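Local coordinates for Glyco_hydro_cc domain-containing protein (Trichoderma gamsii, PDB 6UBD) that binds oligosaccharides, probably of the beta-1,3-glucan type, as a subgroup VII member of glycoside hydrolase family GH128, at residues A[50-55]-A[237-242]; A[105-110]-A[152-157]; A[202-207]-A[212-217]; A[219-224]-A[265-270]. All coordinates share one frame; numbering follows the deposited sequence. Where two conformers were deposited one is given.

Contact 1: residues A[50-55]-A[237-242]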
loop_
_atom_site.group_PDB
_atom_site.type_symbol
_atom_site.label_atom_id
_atom_site.label_comp_id
_atom_site.label_asym_id
_atom_site.label_seq_id
_atom_site.Cartn_x
_atom_site.Cartn_y
_atom_site.Cartn_z
ATOM N N LEU A 50 -9.475 11.982 2.339
ATOM C CA LEU A 50 -9.045 10.761 1.626
ATOM C C LEU A 50 -9.996 10.448 0.513
ATOM O O LEU A 50 -11.196 10.862 0.543
ATOM C CB LEU A 50 -8.989 9.596 2.609
ATOM C CG LEU A 50 -8.055 9.728 3.805
ATOM C CD1 LEU A 50 -8.092 8.455 4.607
ATOM C CD2 LEU A 50 -6.600 10.045 3.452
ATOM N N SER A 51 -9.568 9.554 -0.398
ATOM C CA SER A 51 -10.512 8.870 -1.332
ATOM C C SER A 51 -10.631 7.360 -1.037
ATOM O O SER A 51 -11.617 6.733 -1.540
ATOM C CB SER A 51 -10.098 9.066 -2.795
ATOM O OG SER A 51 -8.780 8.579 -2.947
ATOM N N TRP A 52 -9.642 6.747 -0.392
ATOM C CA TRP A 52 -9.536 5.273 -0.365
ATOM C C TRP A 52 -8.850 4.765 0.856
ATOM O O TRP A 52 -8.108 5.541 1.556
ATOM C CB TRP A 52 -8.758 4.762 -1.601
ATOM C CG TRP A 52 -7.291 5.049 -1.659
ATOM C CD1 TRP A 52 -6.711 6.244 -1.976
ATOM C CD2 TRP A 52 -6.232 4.117 -1.386
ATOM N NE1 TRP A 52 -5.355 6.104 -1.955
ATOM C CE2 TRP A 52 -5.007 4.803 -1.598
ATOM C CE3 TRP A 52 -6.195 2.746 -1.044
ATOM C CZ2 TRP A 52 -3.773 4.160 -1.485
ATOM C CZ3 TRP A 52 -4.967 2.154 -0.924
ATOM C CH2 TRP A 52 -3.785 2.841 -1.165
ATOM N N TRP A 53 -8.956 3.504 1.205
ATOM C CA TRP A 53 -8.100 2.839 2.234
ATOM C C TRP A 53 -7.948 1.348 1.925
ATOM O O TRP A 53 -8.794 0.789 1.185
ATOM C CB TRP A 53 -8.608 3.052 3.664
ATOM C CG TRP A 53 -9.573 2.082 4.285
ATOM C CD1 TRP A 53 -9.304 1.212 5.321
ATOM C CD2 TRP A 53 -10.990 1.924 4.000
ATOM N NE1 TRP A 53 -10.452 0.564 5.731
ATOM C CE2 TRP A 53 -11.487 0.965 4.918
ATOM C CE3 TRP A 53 -11.849 2.455 3.033
ATOM C CZ2 TRP A 53 -12.830 0.547 4.911
ATOM C CZ3 TRP A 53 -13.172 2.046 3.024
ATOM C CH2 TRP A 53 -13.645 1.116 3.962
ATOM N N HIS A 54 -6.970 0.729 2.519
ATOM C CA HIS A 54 -6.844 -0.733 2.592
ATOM C C HIS A 54 -6.533 -1.168 4.016
ATOM O O HIS A 54 -6.141 -0.293 4.822
ATOM C CB HIS A 54 -5.871 -1.308 1.542
ATOM C CG HIS A 54 -4.432 -1.228 1.970
ATOM N ND1 HIS A 54 -3.834 -2.243 2.653
ATOM C CD2 HIS A 54 -3.467 -0.299 1.701
ATOM C CE1 HIS A 54 -2.551 -1.955 2.809
ATOM N NE2 HIS A 54 -2.296 -0.765 2.245
ATOM N N ASP A 55 -6.680 -2.442 4.352
ATOM C CA ASP A 55 -6.338 -2.967 5.689
ATOM C C ASP A 55 -5.700 -4.349 5.567
ATOM O O ASP A 55 -5.784 -5.095 6.529
ATOM C CB ASP A 55 -7.546 -2.937 6.618
ATOM C CG ASP A 55 -8.646 -3.919 6.201
ATOM O OD1 ASP A 55 -8.502 -4.617 5.177
ATOM O OD2 ASP A 55 -9.654 -4.011 6.973
ATOM N N VAL A 237 2.952 8.963 -9.581
ATOM C CA VAL A 237 2.340 8.500 -8.328
ATOM C C VAL A 237 0.851 8.806 -8.384
ATOM O O VAL A 237 0.467 9.972 -8.350
ATOM C CB VAL A 237 3.001 9.127 -7.093
ATOM C CG1 VAL A 237 2.290 8.687 -5.817
ATOM C CG2 VAL A 237 4.493 8.711 -7.022
ATOM N N LEU A 238 0.003 7.776 -8.443
ATOM C CA LEU A 238 -1.469 7.996 -8.574
ATOM C C LEU A 238 -2.208 7.743 -7.244
ATOM O O LEU A 238 -3.399 8.082 -7.194
ATOM C CB LEU A 238 -2.035 7.170 -9.733
ATOM C CG LEU A 238 -1.598 7.648 -11.127
ATOM C CD1 LEU A 238 -2.373 6.950 -12.176
ATOM C CD2 LEU A 238 -1.645 9.189 -11.325
ATOM N N ALA A 239 -1.554 7.207 -6.213
ATOM C CA ALA A 239 -2.172 6.963 -4.886
ATOM C C ALA A 239 -1.062 6.757 -3.887
ATOM O O ALA A 239 0.025 6.246 -4.239
ATOM C CB ALA A 239 -3.092 5.748 -4.940
ATOM N N TYR A 240 -1.321 7.135 -2.622
ATOM C CA TYR A 240 -0.369 6.895 -1.521
ATOM C C TYR A 240 -1.134 6.609 -0.226
ATOM O O TYR A 240 -2.270 7.101 -0.070
ATOM C CB TYR A 240 0.637 8.043 -1.360
ATOM C CG TYR A 240 0.044 9.415 -1.164
ATOM C CD1 TYR A 240 -0.415 9.839 0.107
ATOM C CD2 TYR A 240 -0.080 10.289 -2.232
ATOM C CE1 TYR A 240 -0.992 11.112 0.288
ATOM C CE2 TYR A 240 -0.626 11.579 -2.052
ATOM C CZ TYR A 240 -1.093 11.973 -0.787
ATOM O OH TYR A 240 -1.677 13.243 -0.588
ATOM N N ALA A 241 -0.517 5.957 0.728
ATOM C CA ALA A 241 -1.194 5.545 1.967
ATOM C C ALA A 241 -0.215 5.463 3.156
ATOM O O ALA A 241 0.747 4.697 3.170
ATOM C CB ALA A 241 -1.896 4.218 1.785
ATOM N N TYR A 242 -0.487 6.288 4.198
ATOM C CA TYR A 242 0.241 6.286 5.504
ATOM C C TYR A 242 -0.073 4.973 6.259
ATOM O O TYR A 242 -1.261 4.737 6.449
ATOM C CB TYR A 242 -0.229 7.541 6.279
ATOM C CG TYR A 242 0.474 7.895 7.575
ATOM C CD1 TYR A 242 0.517 7.005 8.637
ATOM C CD2 TYR A 242 1.075 9.144 7.738
ATOM C CE1 TYR A 242 1.155 7.343 9.827
ATOM C CE2 TYR A 242 1.666 9.521 8.933
ATOM C CZ TYR A 242 1.692 8.636 9.990
ATOM O OH TYR A 242 2.344 9.056 11.157
#
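With CG set between the backbone N and the carbonyl carbon (chi1 70°) and the ring turned by a chi2 of -77°, the indole of W52 is carried across to the side chains of A239 and A241. The fold is the beta/alpha barrel of family GH128, and the two segments lie on strands that are not neighbours in its sheet. Strand 35-38 runs between them and pairs in parallel with both. Their axes pass 8.3 Å apart at closest, at 55° to each other, so a side chain and not a backbone bond has to bridge the gap. The W52 ring comes to the strand obliquely. Its benzo corner meets one alanine methyl, with CH2 3.8 Å from A241 CB, while the pyrrole end meets the other, NE1 lying 3.8 Å from A239 CB. Two alanines on the same side of strand 237-242 are small enough to let the bulky ring settle against the backbone between them. Y240, the residue in the middle, points away; its ring packs on helix 263-273 and its hydroxyl is hydrogen-bonded to E232. All four touching residues are buried, and the indole's one N-H is spent on K34 O of the chain just before strand 35-38, which fixes the rotation of the ring and leaves an apolar contact across the two strands. On the W52 side, S51 OG sits in the ring plane at its edge, 3.3 Å from CD1. Across the contact, W52 CZ2 stops 3.6 Å from Y240 O.

Contact 2: residues A[105-110]-A[152-157]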
loop_
_atom_site.group_PDB
_atom_site.type_symbol
_atom_site.label_atom_id
_atom_site.label_comp_id
_atom_site.label_asym_id
_atom_site.label_seq_id
_atom_site.Cartn_x
_atom_site.Cartn_y
_atom_site.Cartn_z
ATOM N N ASN A 105 1.616 -9.112 -0.118
ATOM C CA ASN A 105 2.348 -8.137 0.745
ATOM C C ASN A 105 3.762 -8.646 1.077
ATOM O O ASN A 105 3.867 -9.491 1.964
ATOM C CB ASN A 105 1.476 -7.836 1.964
ATOM C CG ASN A 105 2.054 -6.732 2.846
ATOM O OD1 ASN A 105 1.891 -5.565 2.441
ATOM N ND2 ASN A 105 2.839 -7.088 3.855
ATOM N N GLU A 106 4.774 -8.110 0.398
ATOM C CA GLU A 106 6.199 -8.404 0.759
ATOM C C GLU A 106 6.488 -9.917 0.679
ATOM O O GLU A 106 6.986 -10.524 1.619
ATOM C CB GLU A 106 6.512 -7.815 2.149
ATOM C CG GLU A 106 6.351 -6.249 2.173
ATOM C CD GLU A 106 6.805 -5.607 3.469
ATOM O OE1 GLU A 106 7.003 -6.346 4.468
ATOM O OE2 GLU A 106 6.901 -4.331 3.485
ATOM N N PRO A 107 6.292 -10.550 -0.507
ATOM C CA PRO A 107 6.648 -11.973 -0.678
ATOM C C PRO A 107 8.150 -12.194 -0.499
ATOM O O PRO A 107 8.547 -13.366 -0.270
ATOM C CB PRO A 107 6.114 -12.269 -2.080
ATOM C CG PRO A 107 6.277 -10.964 -2.834
ATOM C CD PRO A 107 5.860 -9.932 -1.785
ATOM N N ASP A 108 8.987 -11.157 -0.675
ATOM C CA ASP A 108 10.457 -11.173 -0.533
ATOM C C ASP A 108 10.938 -10.985 0.913
ATOM O O ASP A 108 12.168 -10.928 1.094
ATOM C CB ASP A 108 11.091 -10.155 -1.496
ATOM C CG ASP A 108 10.588 -8.708 -1.368
ATOM O OD1 ASP A 108 9.461 -8.496 -0.841
ATOM O OD2 ASP A 108 11.363 -7.820 -1.837
ATOM N N CYS A 109 10.058 -11.007 1.899
ATOM C CA CYS A 109 10.465 -10.955 3.324
ATOM C C CYS A 109 9.741 -12.087 4.108
ATOM O O CYS A 109 8.751 -12.678 3.624
ATOM C CB CYS A 109 10.177 -9.604 3.961
ATOM S SG CYS A 109 11.473 -8.347 3.815
ATOM N N SER A 110 10.213 -12.399 5.306
ATOM C CA SER A 110 9.780 -13.525 6.150
ATOM C C SER A 110 9.180 -13.013 7.462
ATOM O O SER A 110 9.185 -11.807 7.775
ATOM C CB SER A 110 10.945 -14.533 6.376
ATOM O OG SER A 110 11.994 -13.904 7.060
ATOM N N GLU A 152 14.873 -4.645 -5.147
ATOM C CA GLU A 152 14.162 -5.888 -5.421
ATOM C C GLU A 152 14.749 -6.655 -6.631
ATOM O O GLU A 152 15.137 -6.068 -7.618
ATOM C CB GLU A 152 12.679 -5.598 -5.666
ATOM C CG GLU A 152 12.385 -4.853 -6.948
ATOM C CD GLU A 152 12.223 -5.697 -8.225
ATOM O OE1 GLU A 152 12.016 -6.961 -8.116
ATOM O OE2 GLU A 152 12.296 -5.087 -9.319
ATOM N N SER A 153 14.618 -7.984 -6.478
ATOM C CA SER A 153 14.737 -8.939 -7.613
ATOM C C SER A 153 13.475 -9.795 -7.756
ATOM O O SER A 153 13.330 -10.426 -8.836
ATOM C CB SER A 153 15.989 -9.740 -7.529
ATOM O OG SER A 153 15.962 -10.563 -6.350
ATOM N N TRP A 154 12.611 -9.952 -6.777
ATOM C CA TRP A 154 11.454 -10.881 -6.882
ATOM C C TRP A 154 10.487 -10.407 -7.981
ATOM O O TRP A 154 10.004 -11.268 -8.750
ATOM C CB TRP A 154 10.816 -10.971 -5.445
ATOM C CG TRP A 154 9.738 -12.000 -5.253
ATOM C CD1 TRP A 154 9.883 -13.133 -4.497
ATOM C CD2 TRP A 154 8.362 -11.993 -5.701
ATOM N NE1 TRP A 154 8.705 -13.846 -4.457
ATOM C CE2 TRP A 154 7.773 -13.172 -5.183
ATOM C CE3 TRP A 154 7.535 -11.138 -6.457
ATOM C CZ2 TRP A 154 6.455 -13.544 -5.458
ATOM C CZ3 TRP A 154 6.228 -11.485 -6.735
ATOM C CH2 TRP A 154 5.694 -12.681 -6.215
ATOM N N LEU A 155 10.092 -9.112 -7.962
ATOM C CA LEU A 155 9.080 -8.630 -8.912
ATOM C C LEU A 155 9.693 -8.686 -10.323
ATOM O O LEU A 155 8.945 -8.929 -11.273
ATOM C CB LEU A 155 8.640 -7.215 -8.518
ATOM C CG LEU A 155 7.385 -6.729 -9.263
ATOM C CD1 LEU A 155 6.157 -7.593 -8.934
ATOM C CD2 LEU A 155 7.090 -5.288 -8.938
ATOM N N LYS A 156 10.967 -8.499 -10.462
ATOM C CA LYS A 156 11.586 -8.542 -11.815
ATOM C C LYS A 156 11.440 -9.937 -12.428
ATOM O O LYS A 156 11.095 -10.049 -13.637
ATOM C CB LYS A 156 13.056 -8.082 -11.709
ATOM C CG LYS A 156 13.715 -7.982 -13.062
ATOM C CD LYS A 156 15.007 -7.276 -13.025
ATOM C CE LYS A 156 14.757 -5.819 -12.743
ATOM N NZ LYS A 156 16.026 -5.058 -12.641
ATOM N N GLN A 157 11.621 -10.953 -11.586
ATOM C CA GLN A 157 11.478 -12.355 -12.019
ATOM C C GLN A 157 9.984 -12.660 -12.242
ATOM O O GLN A 157 9.630 -13.291 -13.287
ATOM C CB GLN A 157 12.162 -13.227 -10.976
ATOM C CG GLN A 157 12.167 -14.711 -11.386
ATOM C CD GLN A 157 13.083 -14.973 -12.568
ATOM O OE1 GLN A 157 14.115 -14.319 -12.743
ATOM N NE2 GLN A 157 12.753 -15.955 -13.383
HETATM O O HOH W 1 13.112 -8.820 -3.975
#
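P107 sets the CG-CB edge of its ring against one face of the W154 indole, the two side chains crossing at about a right angle. The W154 side chain can be followed outward from CB, which faces the CB of D108 at 4.0 Å. From there CG runs anti to the backbone N (chi1 -172°), bringing the indole face up to the proline. CD2 is 3.7 Å from P107 CG, CE2 meets both CG and CB of P107, and CZ2 lies 3.6 Å from P107 CB. At the far rim CH2 is still 3.8 Å from P107 CG. P107 CG stands 3.5 Å from the centroid of the six-membered ring of W154 and only 8° off its normal, a CH-pi contact centred on the face. The pyrrole N-H turns to I118 O, which holds the indole's rotation. With an alanine here the CG-CB edge of P107 would probably lose the surface it packs on, and I118 O its indole donor. Beside this apolar patch lies a polar link: water 1 gives a hydrogen bond to D108 OD2 (2.9 Å) and accepts one from S153 N, the N-cap residue of the helix. P107 and D108 are the middle residues of a type I turn from E106 to C109. The contact thus joins the loop that follows strand 100-102 to the first turn of helix 154-159. C109 is in disulfide linkage with C147, and E152 reaches the tyrosines Y188 and Y193 at helix 179-193.

Contact 3: residues A[202-207]-A[212-217]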
loop_
_atom_site.group_PDB
_atom_site.type_symbol
_atom_site.label_atom_id
_atom_site.label_comp_id
_atom_site.label_asym_id
_atom_site.label_seq_id
_atom_site.Cartn_x
_atom_site.Cartn_y
_atom_site.Cartn_z
ATOM N N PHE A 202 3.880 3.746 3.447
ATOM C CA PHE A 202 5.112 4.580 3.653
ATOM C C PHE A 202 5.251 4.950 5.128
ATOM O O PHE A 202 4.266 5.047 5.876
ATOM C CB PHE A 202 5.171 5.786 2.693
ATOM C CG PHE A 202 4.169 6.891 3.047
ATOM C CD1 PHE A 202 4.449 7.824 4.055
ATOM C CD2 PHE A 202 2.980 7.021 2.351
ATOM C CE1 PHE A 202 3.511 8.801 4.369
ATOM C CE2 PHE A 202 2.031 7.992 2.700
ATOM C CZ PHE A 202 2.310 8.887 3.701
ATOM N N ALA A 203 6.521 5.038 5.522
ATOM C CA ALA A 203 6.872 5.540 6.880
ATOM C C ALA A 203 8.325 5.968 6.858
ATOM O O ALA A 203 9.180 5.519 6.064
ATOM C CB ALA A 203 6.729 4.489 7.971
ATOM N N CYS A 204 8.678 6.897 7.776
ATOM C CA CYS A 204 10.058 7.436 7.949
ATOM C C CYS A 204 10.879 6.405 8.745
ATOM O O CYS A 204 10.587 6.138 9.930
ATOM C CB CYS A 204 9.997 8.766 8.690
ATOM S SG CYS A 204 11.563 9.681 8.828
ATOM N N VAL A 205 11.860 5.810 8.077
ATOM C CA VAL A 205 12.729 4.729 8.629
ATOM C C VAL A 205 14.137 4.931 8.080
ATOM O O VAL A 205 14.344 5.212 6.899
ATOM C CB VAL A 205 12.220 3.327 8.265
ATOM C CG1 VAL A 205 13.097 2.248 8.915
ATOM C CG2 VAL A 205 10.757 3.122 8.579
ATOM N N PHE A 206 15.100 4.796 8.993
ATOM C CA PHE A 206 16.551 4.631 8.662
ATOM C C PHE A 206 16.734 3.179 8.206
ATOM O O PHE A 206 17.144 2.284 8.999
ATOM C CB PHE A 206 17.410 5.048 9.865
ATOM C CG PHE A 206 17.371 6.498 10.212
ATOM C CD1 PHE A 206 18.117 7.460 9.531
ATOM C CD2 PHE A 206 16.488 6.952 11.197
ATOM C CE1 PHE A 206 18.048 8.800 9.911
ATOM C CE2 PHE A 206 16.408 8.270 11.553
ATOM C CZ PHE A 206 17.162 9.198 10.881
ATOM N N ASP A 207 16.326 2.894 6.980
ATOM C CA ASP A 207 16.174 1.514 6.514
ATOM C C ASP A 207 17.514 0.786 6.469
ATOM O O ASP A 207 17.538 -0.419 6.796
ATOM C CB ASP A 207 15.517 1.456 5.153
ATOM C CG ASP A 207 16.171 2.169 3.988
ATOM O OD1 ASP A 207 16.565 3.330 4.159
ATOM O OD2 ASP A 207 16.179 1.562 2.874
ATOM N N THR A 212 15.780 1.040 11.476
ATOM C CA THR A 212 15.499 1.819 12.711
ATOM C C THR A 212 14.479 2.894 12.346
ATOM O O THR A 212 14.794 3.836 11.612
ATOM C CB THR A 212 16.745 2.430 13.372
ATOM O OG1 THR A 212 17.660 1.404 13.715
ATOM C CG2 THR A 212 16.429 3.215 14.627
ATOM N N PRO A 213 13.239 2.827 12.902
ATOM C CA PRO A 213 12.251 3.858 12.641
ATOM C C PRO A 213 12.733 5.237 13.096
ATOM O O PRO A 213 13.411 5.342 14.110
ATOM C CB PRO A 213 11.019 3.464 13.483
ATOM C CG PRO A 213 11.186 1.983 13.716
ATOM C CD PRO A 213 12.691 1.793 13.811
ATOM N N CYS A 214 12.376 6.282 12.357
ATOM C CA CYS A 214 12.607 7.690 12.831
ATOM C C CYS A 214 11.891 7.895 14.173
ATOM O O CYS A 214 10.778 7.362 14.356
ATOM C CB CYS A 214 12.109 8.720 11.789
ATOM S SG CYS A 214 12.825 8.459 10.126
ATOM N N THR A 215 12.509 8.666 15.068
ATOM C CA THR A 215 11.938 8.954 16.411
ATOM C C THR A 215 11.989 10.452 16.780
ATOM O O THR A 215 11.498 10.804 17.862
ATOM C CB THR A 215 12.695 8.159 17.493
ATOM O OG1 THR A 215 14.108 8.489 17.388
ATOM C CG2 THR A 215 12.467 6.665 17.433
ATOM N N ASP A 216 12.450 11.306 15.881
ATOM C CA ASP A 216 12.493 12.755 16.115
ATOM C C ASP A 216 11.223 13.387 15.550
ATOM O O ASP A 216 11.043 13.405 14.332
ATOM C CB ASP A 216 13.785 13.326 15.540
ATOM C CG ASP A 216 13.989 14.798 15.822
ATOM O OD1 ASP A 216 13.370 15.645 15.141
ATOM O OD2 ASP A 216 14.852 15.068 16.670
ATOM N N GLN A 217 10.361 13.902 16.452
ATOM C CA GLN A 217 9.068 14.430 16.008
ATOM C C GLN A 217 9.227 15.554 14.983
ATOM O O GLN A 217 8.437 15.634 14.006
ATOM C CB GLN A 217 8.184 14.850 17.161
ATOM C CG GLN A 217 6.739 15.127 16.748
ATOM C CD GLN A 217 5.973 13.869 16.365
ATOM O OE1 GLN A 217 5.701 13.043 17.271
ATOM N NE2 GLN A 217 5.607 13.756 15.071
HETATM O O HOH W 2 9.005 7.198 12.085
#
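A short beta hairpin, stapled by the disulfide C204-C214, joins strand 197-206 to strand 212-213. F206 and T212 form an antiparallel hydrogen-bonded pair: F206 N gives to T212 O at 2.8 Å and T212 N gives back to F206 O at 3.1 Å. V205 and P213, a non-hydrogen-bonded pair, turn their side chains to the other face. Beyond them C214 N bonds to C204 O at 3.0 Å, nearly straight (162°) but coming from above the carbonyl plane. C204 O also accepts from water 2, which donates to C214 O as well, so one carbonyl is gripped twice. The sulfurs, SG of C204 and SG of C214, lie 2.2 Å apart with a disulfide torsion of -74°. The F206 ring flanks the bridge: CG is anti to the carbonyl carbon (chi1 -67°), which brings CE2 to 3.9 Å from C214 SG, an oblique sulfur-aromatic contact. T212 O sits at the ring's edge in its plane, 3.6 Å from CD2. A glycine in place of F206 would probably strip this cover from the disulfide and leave C214 SG without its aromatic neighbour. Within the fold, V205 bonds through its backbone to K176 and packs on F175 of strand 170-176. The disulfide itself lies against the next helix, 217-233, with C204 on W223 and C214 on Q219 and I220.

Contact 4: residues A[219-224]-A[265-270]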
loop_
_atom_site.group_PDB
_atom_site.type_symbol
_atom_site.label_atom_id
_atom_site.label_comp_id
_atom_site.label_asym_id
_atom_site.label_seq_id
_atom_site.Cartn_x
_atom_site.Cartn_y
_atom_site.Cartn_z
ATOM N N GLN A 219 11.696 16.192 12.832
ATOM C CA GLN A 219 12.100 15.583 11.520
ATOM C C GLN A 219 10.911 14.848 10.855
ATOM O O GLN A 219 10.756 14.989 9.607
ATOM C CB GLN A 219 13.286 14.641 11.729
ATOM C CG GLN A 219 13.766 13.935 10.419
ATOM C CD GLN A 219 14.143 12.472 10.618
ATOM O OE1 GLN A 219 13.883 11.881 11.674
ATOM N NE2 GLN A 219 14.692 11.817 9.584
ATOM N N ILE A 220 10.167 14.077 11.662
ATOM C CA ILE A 220 9.022 13.284 11.107
ATOM C C ILE A 220 7.988 14.231 10.518
ATOM O O ILE A 220 7.446 14.039 9.410
ATOM C CB ILE A 220 8.446 12.348 12.190
ATOM C CG1 ILE A 220 9.380 11.159 12.445
ATOM C CG2 ILE A 220 7.050 11.878 11.784
ATOM C CD1 ILE A 220 9.094 10.467 13.729
ATOM N N ASN A 221 7.677 15.332 11.263
ATOM C CA ASN A 221 6.658 16.291 10.763
ATOM C C ASN A 221 7.089 16.898 9.410
ATOM O O ASN A 221 6.253 17.051 8.500
ATOM C CB ASN A 221 6.403 17.409 11.794
ATOM C CG ASN A 221 5.703 16.946 13.074
ATOM O OD1 ASN A 221 5.203 15.811 13.133
ATOM N ND2 ASN A 221 5.681 17.853 14.079
ATOM N N GLN A 222 8.366 17.258 9.254
ATOM C CA GLN A 222 8.867 17.817 7.996
ATOM C C GLN A 222 8.852 16.727 6.888
ATOM O O GLN A 222 8.549 17.074 5.736
ATOM C CB GLN A 222 10.288 18.354 8.211
ATOM C CG GLN A 222 10.763 19.150 7.015
ATOM C CD GLN A 222 10.010 20.455 6.812
ATOM O OE1 GLN A 222 9.912 21.314 7.717
ATOM N NE2 GLN A 222 9.392 20.611 5.650
ATOM N N TRP A 223 9.293 15.531 7.249
ATOM C CA TRP A 223 9.287 14.382 6.262
ATOM C C TRP A 223 7.873 14.106 5.692
ATOM O O TRP A 223 7.702 13.945 4.453
ATOM C CB TRP A 223 9.905 13.188 6.989
ATOM C CG TRP A 223 10.184 11.996 6.094
ATOM C CD1 TRP A 223 11.416 11.641 5.600
ATOM C CD2 TRP A 223 9.265 10.946 5.719
ATOM N NE1 TRP A 223 11.317 10.447 4.895
ATOM C CE2 TRP A 223 10.027 10.003 4.998
ATOM C CE3 TRP A 223 7.920 10.681 5.989
ATOM C CZ2 TRP A 223 9.460 8.818 4.493
ATOM C CZ3 TRP A 223 7.353 9.530 5.452
ATOM C CH2 TRP A 223 8.113 8.615 4.719
ATOM N N ILE A 224 6.876 14.111 6.571
ATOM C CA ILE A 224 5.467 13.929 6.156
ATOM C C ILE A 224 5.051 15.058 5.201
ATOM O O ILE A 224 4.398 14.818 4.156
ATOM C CB ILE A 224 4.531 13.733 7.353
ATOM C CG1 ILE A 224 4.870 12.443 8.124
ATOM C CG2 ILE A 224 3.103 13.809 6.868
ATOM C CD1 ILE A 224 4.232 12.346 9.501
ATOM N N GLY A 265 0.113 11.852 13.264
ATOM C CA GLY A 265 -1.190 11.797 12.601
ATOM C C GLY A 265 -1.702 13.157 12.141
ATOM O O GLY A 265 -2.341 13.359 11.072
ATOM N N GLN A 266 -1.471 14.180 12.992
ATOM C CA GLN A 266 -1.838 15.585 12.673
ATOM C C GLN A 266 -0.978 16.088 11.504
ATOM O O GLN A 266 -1.471 16.839 10.678
ATOM C CB GLN A 266 -1.600 16.487 13.888
ATOM C CG GLN A 266 -2.580 16.291 15.063
ATOM C CD GLN A 266 -2.096 16.887 16.363
ATOM O OE1 GLN A 266 -2.021 16.236 17.419
ATOM N NE2 GLN A 266 -1.760 18.165 16.254
ATOM N N ALA A 267 0.306 15.728 11.434
ATOM C CA ALA A 267 1.127 16.206 10.295
ATOM C C ALA A 267 0.525 15.668 8.967
ATOM O O ALA A 267 0.437 16.350 8.001
ATOM C CB ALA A 267 2.547 15.751 10.475
ATOM N N TYR A 268 0.111 14.394 8.940
ATOM C CA TYR A 268 -0.542 13.829 7.726
ATOM C C TYR A 268 -1.840 14.554 7.439
ATOM O O TYR A 268 -2.062 14.972 6.274
ATOM C CB TYR A 268 -0.725 12.314 7.828
ATOM C CG TYR A 268 -1.145 11.620 6.516
ATOM C CD1 TYR A 268 -0.324 11.719 5.382
ATOM C CD2 TYR A 268 -2.328 10.892 6.406
ATOM C CE1 TYR A 268 -0.669 11.032 4.216
ATOM C CE2 TYR A 268 -2.674 10.194 5.245
ATOM C CZ TYR A 268 -1.835 10.281 4.148
ATOM O OH TYR A 268 -2.125 9.531 3.014
ATOM N N LEU A 269 -2.684 14.742 8.469
ATOM C CA LEU A 269 -3.984 15.449 8.268
ATOM C C LEU A 269 -3.741 16.812 7.629
ATOM O O LEU A 269 -4.428 17.221 6.645
ATOM C CB LEU A 269 -4.681 15.614 9.617
ATOM C CG LEU A 269 -5.976 16.423 9.628
ATOM C CD1 LEU A 269 -7.023 15.771 8.833
ATOM C CD2 LEU A 269 -6.449 16.662 11.071
ATOM N N ASN A 270 -2.810 17.578 8.184
ATOM C CA ASN A 270 -2.578 18.953 7.696
ATOM C C ASN A 270 -2.016 18.980 6.276
ATOM O O ASN A 270 -2.345 19.803 5.509
ATOM C CB ASN A 270 -1.738 19.770 8.694
ATOM C CG ASN A 270 -2.462 20.002 10.028
ATOM O OD1 ASN A 270 -3.713 19.865 10.142
ATOM N ND2 ASN A 270 -1.650 20.139 11.052
#
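I224 meets A267 and Y268 where two neighbouring outer helices of the barrel, 217-233 and 263-273, run side by side. The segment axes come within 9.0 Å and lie at 24° to each other, both pointing the same way, as successive helices of a beta/alpha barrel do. The tight part is inward. I224 holds CG2 anti to its own backbone N, which presses that methyl onto the second helix 3.7 Å from Y268 N and 3.8 Å from A267 C, while the extended CG1 branch (chi2 166°) puts CD1 3.9 Å from A267 CB. The same CG2 lies at the edge of the Y268 ring, near its plane, and 4.2 Å from Y268 CB. Beneath, strand 237-243 closes the floor: I224 rests on Y242 and Y268 on Y240. Y268 points its hydroxyl to G36 O of strand 35-38, so the buried polar end is satisfied and its ring is held in place. The outer part is looser and nearer solvent. N221 alone reaches across there, its OD1 3.8 Å from A267 CB, a touch of oxygen on methyl; that oxygen is already taken by the side-chain amide of Q217, one turn earlier. A267 serves both parts, its single methyl standing between I224 and N221. No hydrogen bond crosses between the segments, so the spacing of the helices here probably rests on the fit of isoleucine methyls against a small alanine, with no polar pair to fix it.

Contact 1 is the core of the barrel, its centre about 7 Å from the centre of the chain, whereas contacts 2, 3 and 4 lie about 14 to 18 Å out and are only partly buried. Contacts 1 and 4 are both apolar without crossing hydrogen bonds and meet at strand 237-243: one fills its inner side, the other backs its outer side, where Y242 CD2 meets Y268 CG at 3.5 Å. Contact 3 belongs to the same sheet, its strand 197-206 lying beside 237-243, and leads into the helix of contact 4. Contact 2 touches none of the others. Contacts 2 and 3 each add a water bridge, but backbone hydrogen bonds cross in contact 3 alone, beside its own disulfide; contact 2 holds one cysteine of a bridge leading elsewhere.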